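Arylalkylamine N-Acetyltransferase 2 (Aedes aegypti, PDB 4FD5) probably transfers acyl groups from acetyl-CoA or long-chain acyl-CoA to the amino group of arylalkylamines such as dopamine and serotonin. Local coordinates at residues A171-Q177 against P210-K215; G48-L52 against I100-F105; N8-I14 against S65-N71; E156-L160 against C218-N222. All coordinates share one frame; numbering follows the deposited sequence.

Contact 1 of 4, residues A171-Q177 against P210-K215; sequences ATGAFSQ and PHEKLK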
loop_
_atom_site.group_PDB
_atom_site.type_symbol
_atom_site.label_atom_id
_atom_site.label_comp_id
_atom_site.label_asym_id
_atom_site.label_seq_id
_atom_site.Cartn_x
_atom_site.Cartn_y
_atom_site.Cartn_z
ATOM N N ALA A 171 3.865 -4.810 2.483
ATOM C CA ALA A 171 3.084 -4.633 3.678
ATOM C C ALA A 171 3.987 -4.211 4.813
ATOM O O ALA A 171 4.832 -4.982 5.262
ATOM C CB ALA A 171 2.376 -5.922 4.024
ATOM N N THR A 172 3.811 -2.974 5.255
ATOM C CA THR A 172 4.680 -2.410 6.282
ATOM C C THR A 172 4.162 -2.674 7.676
ATOM O O THR A 172 4.916 -2.547 8.641
ATOM C CB THR A 172 4.825 -0.886 6.109
ATOM O OG1 THR A 172 3.531 -0.271 6.214
ATOM C CG2 THR A 172 5.424 -0.565 4.751
ATOM N N GLY A 173 2.880 -3.019 7.782
ATOM C CA GLY A 173 2.238 -3.169 9.079
ATOM C C GLY A 173 1.687 -4.557 9.358
ATOM O O GLY A 173 1.330 -5.302 8.438
ATOM N N ALA A 174 1.580 -4.881 10.642
ATOM C CA ALA A 174 1.135 -6.201 11.075
ATOM C C ALA A 174 -0.311 -6.552 10.710
ATOM O O ALA A 174 -0.623 -7.717 10.443
ATOM C CB ALA A 174 1.343 -6.354 12.585
ATOM N N PHE A 175 -1.197 -5.562 10.711
ATOM C CA PHE A 175 -2.603 -5.851 10.482
ATOM C C PHE A 175 -2.843 -6.246 9.026
ATOM O O PHE A 175 -3.530 -7.240 8.747
ATOM C CB PHE A 175 -3.493 -4.676 10.901
ATOM C CG PHE A 175 -3.379 -4.326 12.363
ATOM C CD1 PHE A 175 -4.045 -5.080 13.325
ATOM C CD2 PHE A 175 -2.612 -3.250 12.772
ATOM C CE1 PHE A 175 -3.936 -4.759 14.678
ATOM C CE2 PHE A 175 -2.499 -2.931 14.125
ATOM C CZ PHE A 175 -3.165 -3.685 15.065
ATOM N N SER A 176 -2.259 -5.479 8.103
ATOM C CA SER A 176 -2.440 -5.783 6.686
ATOM C C SER A 176 -1.728 -7.095 6.338
ATOM O O SER A 176 -2.214 -7.883 5.525
ATOM C CB SER A 176 -1.999 -4.614 5.793
ATOM O OG SER A 176 -0.606 -4.625 5.541
ATOM N N GLN A 177 -0.589 -7.336 6.978
ATOM C CA GLN A 177 0.090 -8.624 6.821
ATOM C C GLN A 177 -0.830 -9.782 7.208
ATOM O O GLN A 177 -0.933 -10.775 6.472
ATOM C CB GLN A 177 1.380 -8.667 7.651
ATOM C CG GLN A 177 2.489 -7.789 7.060
ATOM C CD GLN A 177 3.628 -7.487 8.028
ATOM O OE1 GLN A 177 3.742 -8.086 9.102
ATOM N NE2 GLN A 177 4.479 -6.550 7.643
ATOM N N PRO A 210 2.072 -2.981 17.160
ATOM C CA PRO A 210 2.650 -4.320 16.994
ATOM C C PRO A 210 3.478 -4.504 15.724
ATOM O O PRO A 210 3.736 -5.640 15.329
ATOM C CB PRO A 210 1.403 -5.191 16.873
ATOM C CG PRO A 210 0.460 -4.315 16.107
ATOM C CD PRO A 210 0.705 -2.912 16.607
ATOM N N HIS A 211 3.894 -3.413 15.095
ATOM C CA HIS A 211 4.580 -3.518 13.814
ATOM C C HIS A 211 6.010 -3.941 14.044
ATOM O O HIS A 211 6.665 -3.453 14.963
ATOM C CB HIS A 211 4.457 -2.202 13.062
ATOM C CG HIS A 211 3.048 -1.721 12.985
ATOM N ND1 HIS A 211 2.063 -2.426 12.330
ATOM C CD2 HIS A 211 2.445 -0.635 13.522
ATOM C CE1 HIS A 211 0.912 -1.785 12.453
ATOM N NE2 HIS A 211 1.120 -0.692 13.165
ATOM N N GLU A 212 6.471 -4.895 13.245
ATOM C CA GLU A 212 7.768 -5.509 13.474
ATOM C C GLU A 212 8.617 -5.600 12.210
ATOM O O GLU A 212 9.834 -5.397 12.246
ATOM C CB GLU A 212 7.559 -6.901 14.056
ATOM C CG GLU A 212 8.676 -7.378 14.943
ATOM C CD GLU A 212 8.236 -8.533 15.820
ATOM O OE1 GLU A 212 8.237 -8.371 17.059
ATOM O OE2 GLU A 212 7.886 -9.596 15.265
ATOM N N LYS A 213 7.970 -5.905 11.089
ATOM C CA LYS A 213 8.665 -6.201 9.839
ATOM C C LYS A 213 8.007 -5.548 8.644
ATOM O O LYS A 213 6.806 -5.298 8.649
ATOM C CB LYS A 213 8.654 -7.711 9.569
ATOM C CG LYS A 213 9.410 -8.561 10.556
ATOM C CD LYS A 213 9.109 -10.042 10.342
ATOM C CE LYS A 213 9.885 -10.918 11.320
ATOM N NZ LYS A 213 9.730 -12.355 10.995
ATOM N N LEU A 214 8.811 -5.284 7.623
ATOM C CA LEU A 214 8.295 -4.998 6.288
ATOM C C LEU A 214 8.307 -6.328 5.545
ATOM O O LEU A 214 9.344 -6.994 5.497
ATOM C CB LEU A 214 9.201 -4.013 5.560
ATOM C CG LEU A 214 9.062 -3.945 4.037
ATOM C CD1 LEU A 214 7.670 -3.501 3.621
ATOM C CD2 LEU A 214 10.095 -2.992 3.480
ATOM N N LYS A 215 7.167 -6.733 4.985
ATOM C CA LYS A 215 7.119 -7.983 4.227
ATOM C C LYS A 215 6.634 -7.691 2.822
ATOM O O LYS A 215 5.582 -7.081 2.656
ATOM C CB LYS A 215 6.176 -8.993 4.880
ATOM C CG LYS A 215 6.541 -9.385 6.304
ATOM C CD LYS A 215 5.630 -10.503 6.820
ATOM C CE LYS A 215 6.012 -10.898 8.243
ATOM N NZ LYS A 215 5.232 -12.078 8.701
HETATM O O HOH W 1 5.340 -7.253 11.263
HETATM O O HOH W 2 3.136 -10.360 10.319
#
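Q177 reaches back from the first turn of helix 174-182 and fixes its carboxamide against the strand pair A171-K215. The tight part lies here. Q177 NE2 gives one hydrogen to K213 O across the contact (2.8 Å) and the other to A171 O in its own segment (2.9 Å), and both acceptors lie in the plane of the amide, which holds the group flat. A171 O is gripped twice, because K215 N (2.9 Å) reaches it from the face opposite to Q177 NE2; A171 N returns a bond to K215 O. The extended K215 chain crosses the Q177 side chain at about a right angle, K215 CE 3.7 Å from Q177 OE1. This side is hydrated: Q177 OE1 accepts from two waters, one of which accepts from K213 N and the other from K215 NZ. Beside this, H211 uses ND1, in its ring plane, to accept from A174 N (3.0 Å, 163°), the first amide of the helix after the N-cap G173. The packing is looser at exposed F175 and P210, where F175 CE2 meets P210 CG at 3.8 Å and the F175 and H211 rings meet obliquely. P210 follows a cis peptide and lays its CD over one face of the H211 ring. Such a strand-to-helix turn, leaving the sheet beside an antiparallel neighbour, belongs to the C-terminal half of the GNAT fold.

Contact 2 of 4, residues G48-L52 against I100-F105; sequences GHPLL and IQDESF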
loop_
_atom_site.group_PDB
_atom_site.type_symbol
_atom_site.label_atom_id
_atom_site.label_comp_id
_atom_site.label_asym_id
_atom_site.label_seq_id
_atom_site.Cartn_x
_atom_site.Cartn_y
_atom_site.Cartn_z
ATOM N N GLY A 48 -2.155 15.558 5.795
ATOM C CA GLY A 48 -1.770 15.105 4.474
ATOM C C GLY A 48 -0.321 15.409 4.147
ATOM O O GLY A 48 0.472 15.772 5.012
ATOM N N HIS A 49 0.027 15.261 2.877
ATOM C CA HIS A 49 1.399 15.438 2.450
ATOM C C HIS A 49 1.397 15.492 0.931
ATOM O O HIS A 49 0.767 14.667 0.284
ATOM C CB HIS A 49 2.218 14.246 2.949
ATOM C CG HIS A 49 3.686 14.389 2.745
ATOM N ND1 HIS A 49 4.296 14.131 1.537
ATOM C CD2 HIS A 49 4.673 14.751 3.600
ATOM C CE1 HIS A 49 5.595 14.342 1.651
ATOM N NE2 HIS A 49 5.849 14.716 2.895
ATOM N N PRO A 50 2.099 16.469 0.342
ATOM C CA PRO A 50 1.993 16.597 -1.118
ATOM C C PRO A 50 2.456 15.359 -1.891
ATOM O O PRO A 50 1.800 14.995 -2.876
ATOM C CB PRO A 50 2.894 17.792 -1.430
ATOM C CG PRO A 50 2.907 18.586 -0.152
ATOM C CD PRO A 50 2.872 17.570 0.947
ATOM N N LEU A 51 3.545 14.718 -1.468
ATOM C CA LEU A 51 4.050 13.554 -2.188
ATOM C C LEU A 51 3.149 12.332 -1.987
ATOM O O LEU A 51 2.868 11.606 -2.936
ATOM C CB LEU A 51 5.491 13.234 -1.772
ATOM C CG LEU A 51 6.514 14.345 -2.019
ATOM C CD1 LEU A 51 7.888 13.911 -1.539
ATOM C CD2 LEU A 51 6.564 14.730 -3.489
ATOM N N LEU A 52 2.698 12.115 -0.758
ATOM C CA LEU A 52 1.773 11.018 -0.491
ATOM C C LEU A 52 0.517 11.142 -1.331
ATOM O O LEU A 52 0.030 10.154 -1.895
ATOM C CB LEU A 52 1.366 10.987 0.984
ATOM C CG LEU A 52 2.436 10.703 2.036
ATOM C CD1 LEU A 52 1.795 10.685 3.425
ATOM C CD2 LEU A 52 3.153 9.383 1.740
ATOM N N ILE A 100 14.129 13.741 -4.232
ATOM C CA ILE A 100 13.249 14.144 -3.130
ATOM C C ILE A 100 13.903 15.090 -2.110
ATOM O O ILE A 100 15.006 14.826 -1.629
ATOM C CB ILE A 100 12.693 12.908 -2.394
ATOM C CG1 ILE A 100 12.019 11.954 -3.389
ATOM C CG2 ILE A 100 11.726 13.337 -1.302
ATOM C CD1 ILE A 100 11.841 10.529 -2.880
ATOM N N GLN A 101 13.211 16.178 -1.772
ATOM C CA GLN A 101 13.695 17.119 -0.751
ATOM C C GLN A 101 13.216 16.784 0.660
ATOM O O GLN A 101 13.723 17.323 1.644
ATOM C CB GLN A 101 13.280 18.550 -1.089
ATOM C CG GLN A 101 13.881 19.087 -2.370
ATOM C CD GLN A 101 13.549 20.550 -2.585
ATOM O OE1 GLN A 101 13.188 21.260 -1.643
ATOM N NE2 GLN A 101 13.660 21.007 -3.829
ATOM N N ASP A 102 12.229 15.903 0.757
ATOM C CA ASP A 102 11.701 15.490 2.041
ATOM C C ASP A 102 12.558 14.332 2.543
ATOM O O ASP A 102 12.425 13.209 2.061
ATOM C CB ASP A 102 10.241 15.046 1.873
ATOM C CG ASP A 102 9.523 14.854 3.201
ATOM O OD1 ASP A 102 10.104 14.241 4.118
ATOM O OD2 ASP A 102 8.369 15.325 3.331
ATOM N N GLU A 103 13.450 14.624 3.488
ATOM C CA GLU A 103 14.327 13.622 4.105
ATOM C C GLU A 103 13.608 12.342 4.535
ATOM O O GLU A 103 14.061 11.214 4.258
ATOM C CB GLU A 103 14.933 14.223 5.368
ATOM C CG GLU A 103 16.387 14.558 5.317
ATOM C CD GLU A 103 16.876 15.015 6.677
ATOM O OE1 GLU A 103 16.340 16.025 7.185
ATOM O OE2 GLU A 103 17.771 14.353 7.250
ATOM N N SER A 104 12.502 12.531 5.245
ATOM C CA SER A 104 11.741 11.423 5.824
ATOM C C SER A 104 11.156 10.533 4.722
ATOM O O SER A 104 11.278 9.277 4.722
ATOM C CB SER A 104 10.608 11.983 6.686
ATOM O OG SER A 104 11.112 12.732 7.784
ATOM N N PHE A 105 10.522 11.196 3.763
ATOM C CA PHE A 105 9.954 10.484 2.630
ATOM C C PHE A 105 11.043 9.677 1.936
ATOM O O PHE A 105 10.846 8.514 1.589
ATOM C CB PHE A 105 9.299 11.453 1.651
ATOM C CG PHE A 105 8.558 10.770 0.544
ATOM C CD1 PHE A 105 9.189 10.486 -0.655
ATOM C CD2 PHE A 105 7.238 10.388 0.708
ATOM C CE1 PHE A 105 8.515 9.845 -1.679
ATOM C CE2 PHE A 105 6.553 9.746 -0.319
ATOM C CZ PHE A 105 7.196 9.476 -1.507
#
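H49 meets D102 with the edge of its ring, whereas F105 meets L51 with a face. The imidazole has D102 OD2 at its edge, with the oxygen in the ring plane, while P50 CD of its own segment lies over one face. The phenyl ring of F105 carries L51 CD1 over one face, 3.9 Å from the centroid, a CH-pi contact; L52 CD2, 4.0 Å from F105 CE2, and I100 CD1 lie at its edge. L51 CD1 also touches I100 CG2 at 3.9 Å, so the same methyl touches both I100 and the phenyl face. The polar bond runs beside this apolar patch. H49 NE2 donates to D102 OD2 (2.6 Å, 161°), approaching from above the carboxylate plane, with ring and carboxylate turned 47° apart. CG of H49 stands anti to the backbone N (chi1 -172°), which swings the ring over the start of its own helix, where ND1 accepts weakly from L51 N and L52 N. D102 OD1 caps the other helix by accepting from F105 N at 3.1 Å. H49 and D102 are thus the N-caps of helices 50-60 and 103-116, tied to each other by their side chains. With ND1 accepting and NE2 donating, the geometry is consistent with a histidine protonated on NE2, and the start of helix 103-116, together with the H49 N-H, would probably favour a charged D102 carboxylate.

Contact 3 of 4, residues N8-I14 against S65-N71; sequences NIRFETI and SIMAISN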
loop_
_atom_site.group_PDB
_atom_site.type_symbol
_atom_site.label_atom_id
_atom_site.label_comp_id
_atom_site.label_asym_id
_atom_site.label_seq_id
_atom_site.Cartn_x
_atom_site.Cartn_y
_atom_site.Cartn_z
ATOM N N ASN A 8 -25.481 -1.701 5.285
ATOM C CA ASN A 8 -25.439 -2.285 3.966
ATOM C C ASN A 8 -24.313 -1.551 3.252
ATOM O O ASN A 8 -24.524 -0.511 2.631
ATOM C CB ASN A 8 -26.765 -2.129 3.231
ATOM C CG ASN A 8 -27.595 -3.399 3.260
ATOM O OD1 ASN A 8 -27.051 -4.504 3.307
ATOM N ND2 ASN A 8 -28.917 -3.250 3.246
ATOM N N ILE A 9 -23.104 -2.076 3.404
ATOM C CA ILE A 9 -21.925 -1.500 2.781
ATOM C C ILE A 9 -21.846 -2.019 1.356
ATOM O O ILE A 9 -22.131 -3.189 1.095
ATOM C CB ILE A 9 -20.641 -1.885 3.554
ATOM C CG1 ILE A 9 -20.690 -1.360 4.992
ATOM C CG2 ILE A 9 -19.405 -1.360 2.846
ATOM C CD1 ILE A 9 -20.484 0.130 5.110
ATOM N N ARG A 10 -21.458 -1.137 0.441
ATOM C CA ARG A 10 -21.363 -1.450 -0.969
ATOM C C ARG A 10 -19.889 -1.369 -1.363
ATOM O O ARG A 10 -19.147 -0.565 -0.805
ATOM C CB ARG A 10 -22.175 -0.408 -1.742
ATOM C CG ARG A 10 -22.416 -0.708 -3.186
ATOM C CD ARG A 10 -23.448 0.262 -3.762
ATOM N NE ARG A 10 -22.978 1.650 -3.800
ATOM C CZ ARG A 10 -23.277 2.575 -2.892
ATOM N NH1 ARG A 10 -24.050 2.273 -1.856
ATOM N NH2 ARG A 10 -22.802 3.810 -3.016
ATOM N N PHE A 11 -19.462 -2.213 -2.292
ATOM C CA PHE A 11 -18.089 -2.138 -2.814
ATOM C C PHE A 11 -18.121 -1.686 -4.260
ATOM O O PHE A 11 -18.909 -2.201 -5.070
ATOM C CB PHE A 11 -17.358 -3.479 -2.668
ATOM C CG PHE A 11 -17.217 -3.919 -1.252
ATOM C CD1 PHE A 11 -18.200 -4.691 -0.657
ATOM C CD2 PHE A 11 -16.128 -3.530 -0.493
ATOM C CE1 PHE A 11 -18.088 -5.087 0.660
ATOM C CE2 PHE A 11 -16.010 -3.917 0.829
ATOM C CZ PHE A 11 -16.992 -4.696 1.406
ATOM N N GLU A 12 -17.279 -0.708 -4.580
ATOM C CA GLU A 12 -17.262 -0.136 -5.922
ATOM C C GLU A 12 -15.836 0.164 -6.354
ATOM O O GLU A 12 -14.981 0.445 -5.525
ATOM C CB GLU A 12 -18.052 1.174 -5.956
ATOM C CG GLU A 12 -19.494 1.087 -5.451
ATOM C CD GLU A 12 -20.405 0.341 -6.410
ATOM O OE1 GLU A 12 -20.017 0.157 -7.584
ATOM O OE2 GLU A 12 -21.512 -0.059 -5.987
ATOM N N THR A 13 -15.590 0.133 -7.657
ATOM C CA THR A 13 -14.314 0.626 -8.179
ATOM C C THR A 13 -14.312 2.148 -8.014
ATOM O O THR A 13 -15.334 2.789 -8.242
ATOM C CB THR A 13 -14.144 0.232 -9.659
ATOM O OG1 THR A 13 -14.203 -1.197 -9.785
ATOM C CG2 THR A 13 -12.808 0.745 -10.204
ATOM N N ILE A 14 -13.182 2.735 -7.614
ATOM C CA ILE A 14 -13.157 4.166 -7.307
ATOM C C ILE A 14 -13.016 4.985 -8.570
ATOM O O ILE A 14 -12.019 4.865 -9.285
ATOM C CB ILE A 14 -12.007 4.541 -6.339
ATOM C CG1 ILE A 14 -12.079 3.642 -5.097
ATOM C CG2 ILE A 14 -12.123 6.016 -5.934
ATOM C CD1 ILE A 14 -10.996 3.894 -4.063
ATOM N N SER A 65 -8.721 0.572 -8.067
ATOM C CA SER A 65 -8.892 0.680 -6.618
ATOM C C SER A 65 -10.340 0.413 -6.215
ATOM O O SER A 65 -11.259 0.673 -6.988
ATOM C CB SER A 65 -8.472 2.068 -6.131
ATOM O OG SER A 65 -7.111 2.308 -6.454
ATOM N N ILE A 66 -10.540 -0.078 -4.989
ATOM C CA ILE A 66 -11.882 -0.416 -4.504
ATOM C C ILE A 66 -12.209 0.414 -3.264
ATOM O O ILE A 66 -11.346 0.626 -2.422
ATOM C CB ILE A 66 -11.946 -1.892 -4.082
ATOM C CG1 ILE A 66 -11.449 -2.812 -5.199
ATOM C CG2 ILE A 66 -13.358 -2.263 -3.623
ATOM C CD1 ILE A 66 -12.322 -2.847 -6.385
ATOM N N MET A 67 -13.432 0.926 -3.171
ATOM C CA MET A 67 -13.922 1.533 -1.947
ATOM C C MET A 67 -15.093 0.740 -1.381
ATOM O O MET A 67 -15.898 0.132 -2.122
ATOM C CB MET A 67 -14.361 2.991 -2.171
ATOM C CG MET A 67 -15.384 3.149 -3.263
ATOM S SD MET A 67 -15.755 4.899 -3.513
ATOM C CE MET A 67 -17.064 4.754 -4.745
ATOM N N ALA A 68 -15.141 0.727 -0.055
ATOM C CA ALA A 68 -16.313 0.328 0.686
ATOM C C ALA A 68 -17.004 1.614 1.098
ATOM O O ALA A 68 -16.426 2.474 1.794
ATOM C CB ALA A 68 -15.922 -0.479 1.926
ATOM N N ILE A 69 -18.247 1.730 0.649
ATOM C CA ILE A 69 -19.014 2.951 0.830
ATOM C C ILE A 69 -20.363 2.633 1.500
ATOM O O ILE A 69 -21.029 1.660 1.155
ATOM C CB ILE A 69 -19.135 3.692 -0.537
ATOM C CG1 ILE A 69 -19.738 5.076 -0.357
ATOM C CG2 ILE A 69 -19.915 2.884 -1.521
ATOM C CD1 ILE A 69 -19.526 5.966 -1.576
ATOM N N SER A 70 -20.729 3.436 2.486
ATOM C CA SER A 70 -21.913 3.154 3.292
ATOM C C SER A 70 -23.182 3.667 2.619
ATOM O O SER A 70 -23.117 4.318 1.576
ATOM C CB SER A 70 -21.772 3.753 4.689
ATOM O OG SER A 70 -21.751 5.165 4.631
ATOM N N ASN A 71 -24.331 3.366 3.223
ATOM C CA ASN A 71 -25.636 3.774 2.685
ATOM C C ASN A 71 -25.767 5.285 2.506
ATOM O O ASN A 71 -26.439 5.754 1.583
ATOM C CB ASN A 71 -26.764 3.253 3.579
ATOM C CG ASN A 71 -26.809 3.952 4.932
ATOM O OD1 ASN A 71 -25.776 4.307 5.497
ATOM N ND2 ASN A 71 -28.018 4.157 5.452
HETATM O O HOH W 3 -24.135 1.333 0.857
HETATM O O HOH W 4 -9.527 3.449 -9.062
#
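R10 and I69 run alongside each other in one direction, and the guanidinium is laid flat on the isoleucine: I69 CG2 sits over one of its faces, 3.4 Å from R10 NH2. A bend at chi3 (66°) turns the arginine so that R10 NE faces E12, whose OE2 lies at the edge of the group and in its plane, a salt bridge of 3.1 Å within one strand. On this side of the sheet E12 CB also meets M67 CE at 3.9 Å, and M67 CB packs against I14 CG1 at 3.8 Å. R10, E12, M67 and I69 belong to the antiparallel pair 10-13 and 66-69, in which R10-I69 and E12-M67 are hydrogen-bonded pairs and F11-A68 and T13-I66 are not; just beyond, I14 N donates to S65 O. Strand 10-13 is an outermost strand of the mixed GNAT sheet within the chain, joined antiparallel as the N-terminal strand is in this family. On the other face the F11 ring meets A68 obliquely, F11 CE2 3.6 Å from A68 CB, with I66 CG2 near the plane at the ring edge. I9 CG2 meets the same A68 CB at 3.7 Å, roughly at right angles to the approach of F11. F11 also touches L147, K150 and K154 of helix 147-161, which packs on that face. Beyond the last bridge a water donates to N8 O and I69 O, linking the two segments.

Contact 4 of 4, residues E156-L160 against C218-N222; sequences EELAL and CKVIN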
loop_
_atom_site.group_PDB
_atom_site.type_symbol
_atom_site.label_atom_id
_atom_site.label_comp_id
_atom_site.label_asym_id
_atom_site.label_seq_id
_atom_site.Cartn_x
_atom_site.Cartn_y
_atom_site.Cartn_z
ATOM N N GLU A 156 -8.985 -8.833 -5.491
ATOM C CA GLU A 156 -8.607 -10.018 -6.251
ATOM C C GLU A 156 -9.618 -10.323 -7.345
ATOM O O GLU A 156 -9.229 -10.676 -8.461
ATOM C CB GLU A 156 -8.424 -11.231 -5.351
ATOM C CG GLU A 156 -8.026 -12.468 -6.144
ATOM C CD GLU A 156 -7.704 -13.662 -5.274
ATOM O OE1 GLU A 156 -7.282 -13.464 -4.116
ATOM O OE2 GLU A 156 -7.884 -14.808 -5.762
ATOM N N GLU A 157 -10.906 -10.181 -7.023
ATOM C CA GLU A 157 -11.958 -10.368 -8.036
ATOM C C GLU A 157 -11.746 -9.447 -9.242
ATOM O O GLU A 157 -11.809 -9.891 -10.398
ATOM C CB GLU A 157 -13.344 -10.158 -7.427
ATOM C CG GLU A 157 -13.739 -11.221 -6.408
ATOM C CD GLU A 157 -15.082 -10.931 -5.740
ATOM O OE1 GLU A 157 -15.731 -9.931 -6.102
ATOM O OE2 GLU A 157 -15.485 -11.699 -4.844
ATOM N N LEU A 158 -11.466 -8.172 -8.973
ATOM C CA LEU A 158 -11.215 -7.216 -10.053
ATOM C C LEU A 158 -9.934 -7.561 -10.816
ATOM O O LEU A 158 -9.905 -7.512 -12.036
ATOM C CB LEU A 158 -11.142 -5.787 -9.512
ATOM C CG LEU A 158 -10.920 -4.717 -10.579
ATOM C CD1 LEU A 158 -12.013 -4.765 -11.642
ATOM C CD2 LEU A 158 -10.832 -3.328 -9.931
ATOM N N ALA A 159 -8.872 -7.896 -10.091
ATOM C CA ALA A 159 -7.611 -8.276 -10.718
ATOM C C ALA A 159 -7.832 -9.423 -11.706
ATOM O O ALA A 159 -7.344 -9.373 -12.828
ATOM C CB ALA A 159 -6.581 -8.681 -9.659
ATOM N N LEU A 160 -8.568 -10.443 -11.275
ATOM C CA LEU A 160 -8.840 -11.610 -12.114
ATOM C C LEU A 160 -9.651 -11.202 -13.345
ATOM O O LEU A 160 -9.369 -11.628 -14.471
ATOM C CB LEU A 160 -9.585 -12.682 -11.326
ATOM C CG LEU A 160 -8.793 -13.638 -10.463
ATOM C CD1 LEU A 160 -9.722 -14.540 -9.639
ATOM C CD2 LEU A 160 -7.839 -14.472 -11.315
ATOM N N CYS A 218 3.170 -11.915 -1.934
ATOM C CA CYS A 218 2.499 -12.072 -3.220
ATOM C C CYS A 218 1.580 -13.289 -3.300
ATOM O O CYS A 218 1.640 -14.196 -2.473
ATOM C CB CYS A 218 3.523 -12.098 -4.353
ATOM S SG CYS A 218 4.497 -13.606 -4.377
ATOM N N LYS A 219 0.714 -13.287 -4.300
ATOM C CA LYS A 219 -0.225 -14.381 -4.484
ATOM C C LYS A 219 -0.407 -14.629 -5.971
ATOM O O LYS A 219 -0.646 -13.691 -6.732
ATOM C CB LYS A 219 -1.575 -14.038 -3.849
ATOM C CG LYS A 219 -2.581 -15.172 -3.896
ATOM C CD LYS A 219 -3.929 -14.779 -3.332
ATOM C CE LYS A 219 -4.848 -16.006 -3.353
ATOM N NZ LYS A 219 -6.223 -15.714 -2.899
ATOM N N VAL A 220 -0.284 -15.887 -6.385
ATOM C CA VAL A 220 -0.669 -16.263 -7.737
ATOM C C VAL A 220 -2.174 -16.510 -7.740
ATOM O O VAL A 220 -2.676 -17.331 -6.960
ATOM C CB VAL A 220 0.061 -17.526 -8.223
ATOM C CG1 VAL A 220 -0.479 -17.924 -9.612
ATOM C CG2 VAL A 220 1.548 -17.271 -8.280
ATOM N N ILE A 221 -2.893 -15.790 -8.597
ATOM C CA ILE A 221 -4.354 -15.830 -8.568
ATOM C C ILE A 221 -4.978 -16.537 -9.770
ATOM O O ILE A 221 -6.127 -16.970 -9.706
ATOM C CB ILE A 221 -4.968 -14.423 -8.400
ATOM C CG1 ILE A 221 -4.539 -13.497 -9.536
ATOM C CG2 ILE A 221 -4.594 -13.838 -7.032
ATOM C CD1 ILE A 221 -5.340 -12.178 -9.574
ATOM N N ASN A 222 -4.226 -16.642 -10.858
ATOM C CA ASN A 222 -4.668 -17.414 -12.019
ATOM C C ASN A 222 -3.499 -18.152 -12.659
ATOM O O ASN A 222 -2.355 -17.692 -12.588
ATOM C CB ASN A 222 -5.349 -16.517 -13.053
ATOM C CG ASN A 222 -6.107 -17.313 -14.106
ATOM O OD1 ASN A 222 -6.620 -18.402 -13.829
ATOM N ND2 ASN A 222 -6.179 -16.777 -15.319
HETATM O O HOH W 5 -7.117 -17.231 -6.823
#
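Charge first: K219 NZ donates to E156 OE1 at 2.8 Å in a salt bridge that uses the syn lone pair of the carboxylate, on the side of the other oxygen. The two chains meet at about a right angle, each fully extended. In E156 the CG is anti to the backbone N (chi1 -180°), which sends the carboxylate straight out from helix 147-161 toward the strand. The ammonium has a second partner in L183 O. Water comes next: one molecule donates to E156 OE2 (2.8 Å) and to I221 O (3.1 Å), so the second carboxylate oxygen is linked to the backbone just beyond the strand. Packing gathers round I221. The I221 CG2 methyl lies on the carboxylate of the glutamate, 3.6 Å from E156 CD, where the two chains pass antiparallel. The other branch, with CG1 between the backbone N and the carbonyl carbon (chi1 59°), makes the apolar contacts, carrying I221 CD1 to A159 CB (3.7 Å) and L160 CD2 (3.8 Å). L160 CD2 also reaches N222 CB at 3.7 Å, on the exposed side near the chain end. E156 and I221 both touch M167 of the intervening strand 166-171, while backbone bonds join K219 to M167 and I221 to Q165. The contact thus fixes the end of the C-terminal strand against the helix of a beta-alpha-beta crossover, strand 129-138, helix 147-161, strand 166-171, the central unit of the GNAT fold.

In the fold
Contacts 1, 3 and 4 all reach the seven-stranded sheet. Contacts 1 and 4 share strand 213-220, at its two ends, with centres 21 Å apart. Contact 3 joins the first two strands, 10-13 and 66-69, at one edge of the sheet, its centre 19 Å from contact 4; the two touch through L158 CD2, 3.9 Å from I66 CD1. Contact 2 lies away from the sheet, between two helix starts, about 11 Å from contact 1 at the nearest atoms. In GNAT enzymes acyl-CoA binds where the two central parallel strands splay, its pyrophosphate at the start of the following helix, here probably 147-161; contact 3 packs by F11 near this start, and contact 4 uses the other end.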